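Local coordinates for protein YgiW (Escherichia coli, PDB 1NNX) that is of unknown function but is a periplasmic member of the bacterial OB-fold (BOF) family, at residues 44-49 and 64-69; 55-60 and 82-87. One frame throughout, in Å; residues are numbered along the deposited sequence. Where two conformers were deposited one is given.

Contact 1 of 2, residues 44-49 and 64-69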
loop_
_atom_site.group_PDB
_atom_site.type_symbol
_atom_site.label_atom_id
_atom_site.label_comp_id
_atom_site.label_asym_id
_atom_site.label_seq_id
_atom_site.Cartn_x
_atom_site.Cartn_y
_atom_site.Cartn_z
ATOM N N GLY A 44 -6.816 1.280 5.121
ATOM C CA GLY A 44 -7.701 2.192 4.445
ATOM C C GLY A 44 -8.553 1.429 3.484
ATOM O O GLY A 44 -8.941 0.299 3.749
ATOM N N ASN A 45 -8.887 2.087 2.406
ATOM C CA ASN A 45 -9.775 1.501 1.413
ATOM C C ASN A 45 -9.225 1.601 0.006
ATOM O O ASN A 45 -8.599 2.629 -0.384
ATOM C CB ASN A 45 -11.117 2.253 1.480
ATOM C CG ASN A 45 -11.770 2.158 2.900
ATOM O OD1 ASN A 45 -11.426 2.938 3.765
ATOM N ND2 ASN A 45 -12.599 1.203 3.125
ATOM N N ILE A 46 -9.447 0.532 -0.762
ATOM C CA ILE A 46 -9.084 0.541 -2.194
ATOM C C ILE A 46 -10.354 1.137 -2.865
ATOM O O ILE A 46 -11.441 0.523 -2.783
ATOM C CB ILE A 46 -8.826 -0.872 -2.719
ATOM C CG1 ILE A 46 -7.492 -1.435 -2.114
ATOM C CG2 ILE A 46 -8.445 -0.775 -4.239
ATOM C CD1 ILE A 46 -6.173 -0.763 -2.470
ATOM N N VAL A 47 -10.221 2.298 -3.483
ATOM C CA VAL A 47 -11.385 2.996 -4.046
ATOM C C VAL A 47 -11.512 3.021 -5.550
ATOM O O VAL A 47 -12.584 3.385 -6.009
ATOM C CB VAL A 47 -11.477 4.438 -3.480
ATOM C CG1 VAL A 47 -11.549 4.372 -1.950
ATOM C CG2 VAL A 47 -10.269 5.287 -3.858
ATOM N N GLU A 48 -10.480 2.625 -6.300
ATOM C CA GLU A 48 -10.566 2.627 -7.776
ATOM C C GLU A 48 -9.423 1.824 -8.333
ATOM O O GLU A 48 -8.314 1.741 -7.746
ATOM C CB GLU A 48 -10.519 4.082 -8.261
ATOM C CG GLU A 48 -10.639 4.288 -9.755
ATOM C CD GLU A 48 -10.621 5.766 -10.150
ATOM O OE1 GLU A 48 -9.737 6.533 -9.679
ATOM O OE2 GLU A 48 -11.482 6.142 -10.973
ATOM N N ARG A 49 -9.690 1.164 -9.465
ATOM C CA ARG A 49 -8.630 0.464 -10.163
ATOM C C ARG A 49 -8.241 1.419 -11.303
ATOM O O ARG A 49 -9.108 1.877 -12.073
ATOM C CB ARG A 49 -9.166 -0.860 -10.731
ATOM C CG ARG A 49 -8.098 -1.619 -11.508
ATOM C CD ARG A 49 -8.587 -3.013 -11.810
ATOM N NE ARG A 49 -7.497 -3.870 -12.264
ATOM C CZ ARG A 49 -7.638 -5.173 -12.473
ATOM N NH1 ARG A 49 -8.801 -5.738 -12.284
ATOM N NH2 ARG A 49 -6.606 -5.916 -12.832
ATOM N N ILE A 64 -2.929 7.274 -2.326
ATOM C CA ILE A 64 -1.663 6.904 -2.919
ATOM C C ILE A 64 -1.955 5.743 -3.845
ATOM O O ILE A 64 -2.898 4.931 -3.595
ATOM C CB ILE A 64 -0.629 6.487 -1.841
ATOM C CG1 ILE A 64 0.757 6.334 -2.481
ATOM C CG2 ILE A 64 -1.078 5.188 -1.078
ATOM C CD1 ILE A 64 1.868 6.125 -1.403
ATOM N N ASN A 65 -1.151 5.625 -4.888
ATOM C CA ASN A 65 -1.362 4.501 -5.807
ATOM C C ASN A 65 -0.641 3.266 -5.254
ATOM O O ASN A 65 0.435 3.395 -4.681
ATOM C CB ASN A 65 -0.798 4.837 -7.208
ATOM C CG ASN A 65 -1.554 5.955 -7.871
ATOM O OD1 ASN A 65 -2.741 6.193 -7.579
ATOM N ND2 ASN A 65 -0.878 6.640 -8.817
ATOM N N VAL A 66 -1.254 2.104 -5.418
ATOM C CA VAL A 66 -0.683 0.856 -4.927
ATOM C C VAL A 66 -0.696 -0.200 -6.052
ATOM O O VAL A 66 -1.629 -0.271 -6.880
ATOM C CB VAL A 66 -1.418 0.325 -3.676
ATOM C CG1 VAL A 66 -1.348 1.413 -2.532
ATOM C CG2 VAL A 66 -2.882 -0.002 -3.938
ATOM N N ASP A 67 0.378 -0.956 -6.124
ATOM C CA ASP A 67 0.489 -2.036 -7.137
ATOM C C ASP A 67 0.185 -3.352 -6.461
ATOM O O ASP A 67 0.909 -3.757 -5.564
ATOM C CB ASP A 67 1.907 -2.040 -7.724
ATOM C CG ASP A 67 2.178 -3.222 -8.702
ATOM O OD1 ASP A 67 3.156 -3.096 -9.478
ATOM O OD2 ASP A 67 1.468 -4.260 -8.696
ATOM N N ILE A 68 -0.887 -4.010 -6.898
ATOM C CA ILE A 68 -1.348 -5.290 -6.322
ATOM C C ILE A 68 -1.438 -6.327 -7.453
ATOM O O ILE A 68 -2.295 -6.200 -8.313
ATOM C CB ILE A 68 -2.716 -5.152 -5.703
ATOM C CG1 ILE A 68 -2.704 -4.045 -4.623
ATOM C CG2 ILE A 68 -3.084 -6.449 -5.070
ATOM C CD1 ILE A 68 -4.067 -3.667 -4.069
ATOM N N ASP A 69 -0.485 -7.234 -7.449
ATOM C CA ASP A 69 -0.471 -8.325 -8.468
ATOM C C ASP A 69 -1.669 -9.201 -8.219
ATOM O O ASP A 69 -2.174 -9.376 -7.106
ATOM C CB ASP A 69 0.790 -9.155 -8.303
ATOM C CG ASP A 69 0.960 -10.226 -9.411
ATOM O OD1 ASP A 69 1.483 -9.877 -10.503
ATOM O OD2 ASP A 69 0.566 -11.406 -9.189
#
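Ile46 on strand 38-51 and Val66 on strand 62-67 mark the closest backbone approach, 8.8 Å between their CA atoms, because strand 54-59 runs between the two and hydrogen-bonds to both. With the backbones held that far apart, the contact is made by side chains alone, and on the 44-49 side one methyl, CD1 of Ile46, makes both touches. CD1 of Ile46 lies 3.7 Å from CG2 of Val66 and 3.9 Å from CD1 of Ile68, so it touches both residues of 64-69 that turn their CB toward 44-49. The torsions of Ile46 explain the reach: CG1 stands anti to the carbonyl carbon (chi1 -70°), and a second bend at chi2 (-65°) brings CD1 nearer the opposite segment than the direction of CB alone would suggest. Ile46 was modelled in two conformers, as was Ile68, so these distances belong to one of the alternatives.

In this OB-fold protein, strands 38-51 and 62-67 are second neighbours in the sheet, and their buried side chains meet past the strand that separates them. Phe57 of that middle strand touches both Ile46 and Val66.

The two approaches differ in kind. Ile46 and Val66 cross obliquely, with the valine offering one branch, CG2. Ile46 and Ile68 instead come tip to tip; the extended chain of Ile68, chi2 171°, carries its terminal methyl out to the meeting point. Farther along the same interior, Val101 of strand 96-106 packs on both Val66 and Ile68, while Trp73 covers Ile68 from a loop.

Contact 2 of 2, residues 55-60 and 82-87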
loop_
_atom_site.group_PDB
_atom_site.type_symbol
_atom_site.label_atom_id
_atom_site.label_comp_id
_atom_site.label_asym_id
_atom_site.label_seq_id
_atom_site.Cartn_x
_atom_site.Cartn_y
_atom_site.Cartn_z
ATOM N N TYR A 55 -3.943 0.527 -8.387
ATOM C CA TYR A 55 -5.142 0.941 -7.671
ATOM C C TYR A 55 -4.951 2.166 -6.853
ATOM O O TYR A 55 -3.825 2.481 -6.518
ATOM C CB TYR A 55 -5.611 -0.192 -6.740
ATOM C CG TYR A 55 -5.897 -1.539 -7.399
ATOM C CD1 TYR A 55 -7.212 -1.908 -7.705
ATOM C CD2 TYR A 55 -4.855 -2.388 -7.729
ATOM C CE1 TYR A 55 -7.488 -3.155 -8.348
ATOM C CE2 TYR A 55 -5.104 -3.638 -8.369
ATOM C CZ TYR A 55 -6.420 -3.996 -8.669
ATOM O OH TYR A 55 -6.654 -5.197 -9.331
ATOM N N VAL A 56 -6.049 2.839 -6.532
ATOM C CA VAL A 56 -5.957 4.005 -5.635
ATOM C C VAL A 56 -6.372 3.577 -4.219
ATOM O O VAL A 56 -7.432 2.979 -4.020
ATOM C CB VAL A 56 -6.891 5.141 -6.074
ATOM C CG1 VAL A 56 -6.748 6.384 -5.122
ATOM C CG2 VAL A 56 -6.449 5.621 -7.527
ATOM N N PHE A 57 -5.493 3.846 -3.259
ATOM C CA PHE A 57 -5.723 3.507 -1.852
ATOM C C PHE A 57 -5.922 4.823 -1.086
ATOM O O PHE A 57 -5.140 5.736 -1.215
ATOM C CB PHE A 57 -4.492 2.764 -1.354
ATOM C CG PHE A 57 -4.603 2.351 0.073
ATOM C CD1 PHE A 57 -5.244 1.194 0.465
ATOM C CD2 PHE A 57 -4.001 3.146 1.042
ATOM C CE1 PHE A 57 -5.260 0.809 1.836
ATOM C CE2 PHE A 57 -4.025 2.756 2.390
ATOM C CZ PHE A 57 -4.653 1.586 2.751
ATOM N N LYS A 58 -6.960 4.864 -0.264
ATOM C CA LYS A 58 -7.288 6.079 0.505
ATOM C C LYS A 58 -7.441 5.799 1.984
ATOM O O LYS A 58 -7.985 4.805 2.394
ATOM C CB LYS A 58 -8.579 6.653 -0.069
ATOM C CG LYS A 58 -9.106 7.937 0.554
ATOM C CD LYS A 58 -10.449 8.238 -0.068
ATOM C CE LYS A 58 -11.049 9.550 0.376
ATOM N NZ LYS A 58 -12.246 9.864 -0.459
ATOM N N ASP A 59 -6.884 6.697 2.766
ATOM C CA ASP A 59 -7.107 6.664 4.244
ATOM C C ASP A 59 -7.507 8.096 4.582
ATOM O O ASP A 59 -7.642 8.973 3.730
ATOM C CB ASP A 59 -5.957 6.103 5.103
ATOM C CG ASP A 59 -4.763 6.994 5.262
ATOM O OD1 ASP A 59 -4.768 8.136 4.765
ATOM O OD2 ASP A 59 -3.800 6.524 5.932
ATOM N N ALA A 60 -7.764 8.346 5.873
ATOM C CA ALA A 60 -8.168 9.696 6.227
ATOM C C ALA A 60 -7.184 10.833 5.901
ATOM O O ALA A 60 -7.582 12.001 5.856
ATOM C CB ALA A 60 -8.463 9.724 7.712
ATOM N N ASP A 82 -14.798 -1.959 2.168
ATOM C CA ASP A 82 -13.998 -2.780 3.032
ATOM C C ASP A 82 -12.763 -2.094 3.536
ATOM O O ASP A 82 -12.046 -1.459 2.769
ATOM C CB ASP A 82 -13.572 -4.019 2.290
ATOM C CG ASP A 82 -14.757 -4.876 1.880
ATOM O OD1 ASP A 82 -14.696 -5.494 0.802
ATOM O OD2 ASP A 82 -15.746 -4.932 2.654
ATOM N N THR A 83 -12.564 -2.131 4.834
ATOM C CA THR A 83 -11.303 -1.609 5.341
ATOM C C THR A 83 -10.317 -2.728 5.126
ATOM O O THR A 83 -10.575 -3.919 5.408
ATOM C CB THR A 83 -11.347 -1.316 6.829
ATOM O OG1 THR A 83 -12.368 -0.355 7.071
ATOM C CG2 THR A 83 -9.953 -0.834 7.306
ATOM N N VAL A 84 -9.159 -2.367 4.592
ATOM C CA VAL A 84 -8.093 -3.359 4.366
ATOM C C VAL A 84 -6.770 -2.911 4.920
ATOM O O VAL A 84 -6.519 -1.670 5.130
ATOM C CB VAL A 84 -7.826 -3.675 2.833
ATOM C CG1 VAL A 84 -9.065 -4.345 2.223
ATOM C CG2 VAL A 84 -7.437 -2.414 2.083
ATOM N N GLU A 85 -5.958 -3.881 5.271
ATOM C CA GLU A 85 -4.632 -3.583 5.706
ATOM C C GLU A 85 -3.668 -4.042 4.566
ATOM O O GLU A 85 -3.757 -5.198 4.093
ATOM C CB GLU A 85 -4.147 -4.204 7.023
ATOM C CG GLU A 85 -2.696 -3.885 7.448
ATOM C CD GLU A 85 -2.319 -4.565 8.752
ATOM O OE1 GLU A 85 -2.683 -3.997 9.805
ATOM O OE2 GLU A 85 -1.699 -5.657 8.690
ATOM N N ILE A 86 -2.752 -3.197 4.132
ATOM C CA ILE A 86 -1.765 -3.568 3.132
ATOM C C ILE A 86 -0.381 -3.426 3.704
ATOM O O ILE A 86 -0.138 -2.571 4.566
ATOM C CB ILE A 86 -1.859 -2.750 1.826
ATOM C CG1 ILE A 86 -1.728 -1.224 2.086
ATOM C CG2 ILE A 86 -3.212 -3.094 1.112
ATOM C CD1 ILE A 86 -1.772 -0.359 0.827
ATOM N N GLN A 87 0.520 -4.304 3.296
ATOM C CA GLN A 87 1.914 -4.267 3.689
ATOM C C GLN A 87 2.731 -4.361 2.417
ATOM O O GLN A 87 2.396 -5.163 1.521
ATOM C CB GLN A 87 2.290 -5.412 4.644
ATOM C CG GLN A 87 1.469 -5.388 5.931
ATOM C CD GLN A 87 1.917 -6.421 6.971
ATOM O OE1 GLN A 87 1.163 -6.736 7.903
ATOM N NE2 GLN A 87 3.116 -6.927 6.831
#
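Phe57 meets Ile86 and Val84 through two different parts of its ring, with Ile86 over a face and Val84 at the edge. The face contact is a CH-pi interaction: CD1 of Ile86 sits 3.7 Å from the centroid of the Phe57 ring and only 9° off the ring normal. It is thus centred over the ring, with all six carbons at nearly the same range, from 3.8 Å at CD1 of Phe57 to 4.2 Å at CD2 of Phe57, both measured to CD1 of Ile86. CG1 of Ile86 follows behind, 4.1 Å from CZ of Phe57. Two torsions deliver the methyl: CG1 of Ile86 is set between the backbone N and the carbonyl carbon (chi1 57°), and from there the chain runs extended to CD1.

Phe57 and Ile86 arrive from opposite directions, and their CA atoms stay 9.5 Å apart. That spacing fits the topology of the OB fold, where strand 38-51 lies between strands 54-59 and 84-93 in the sheet, leaving side chains to span the interior.

The plain apolar contact is with Val84. Its CG2 lies in the plane of the Phe57 ring, 3.9 Å from CE1, as the two side chains slide past each other in opposite directions. CE1 is therefore where the two neighbours converge, Ile86 from above the plane and Val84 within it. Val84 and Ile86 are two residues apart on their strand, and both also pack on Ile104 of strand 96-106.

Among the polar groups, Glu85, whose CB points away from 55-60, forms a salt bridge with Arg43. Separately, OD2 of Asp59 accepts a hydrogen bond from the backbone N of Val28.

In the fold
Both contacts are buried in the same OB-fold interior, their centres 6 Å apart, and each joins strands that are second neighbours in the sheet. Contact 1 spans strand 54-59; contact 2 spans strand 38-51, so each supplies the strand that lies between the partners of the other. Backbone bonds stitch 44-49 to 55-60, for instance from the N of Lys58 to the O of Asn45. The chemistry differs: contact 1 is purely aliphatic, methyl against methyl, and covers 83 Å², whereas contact 2 is built on an aromatic ring and covers 141 Å². Phe57 belongs to both, as the ring of contact 2 and a neighbour of the contact 1 side chains, and Ile86 also reaches Val66.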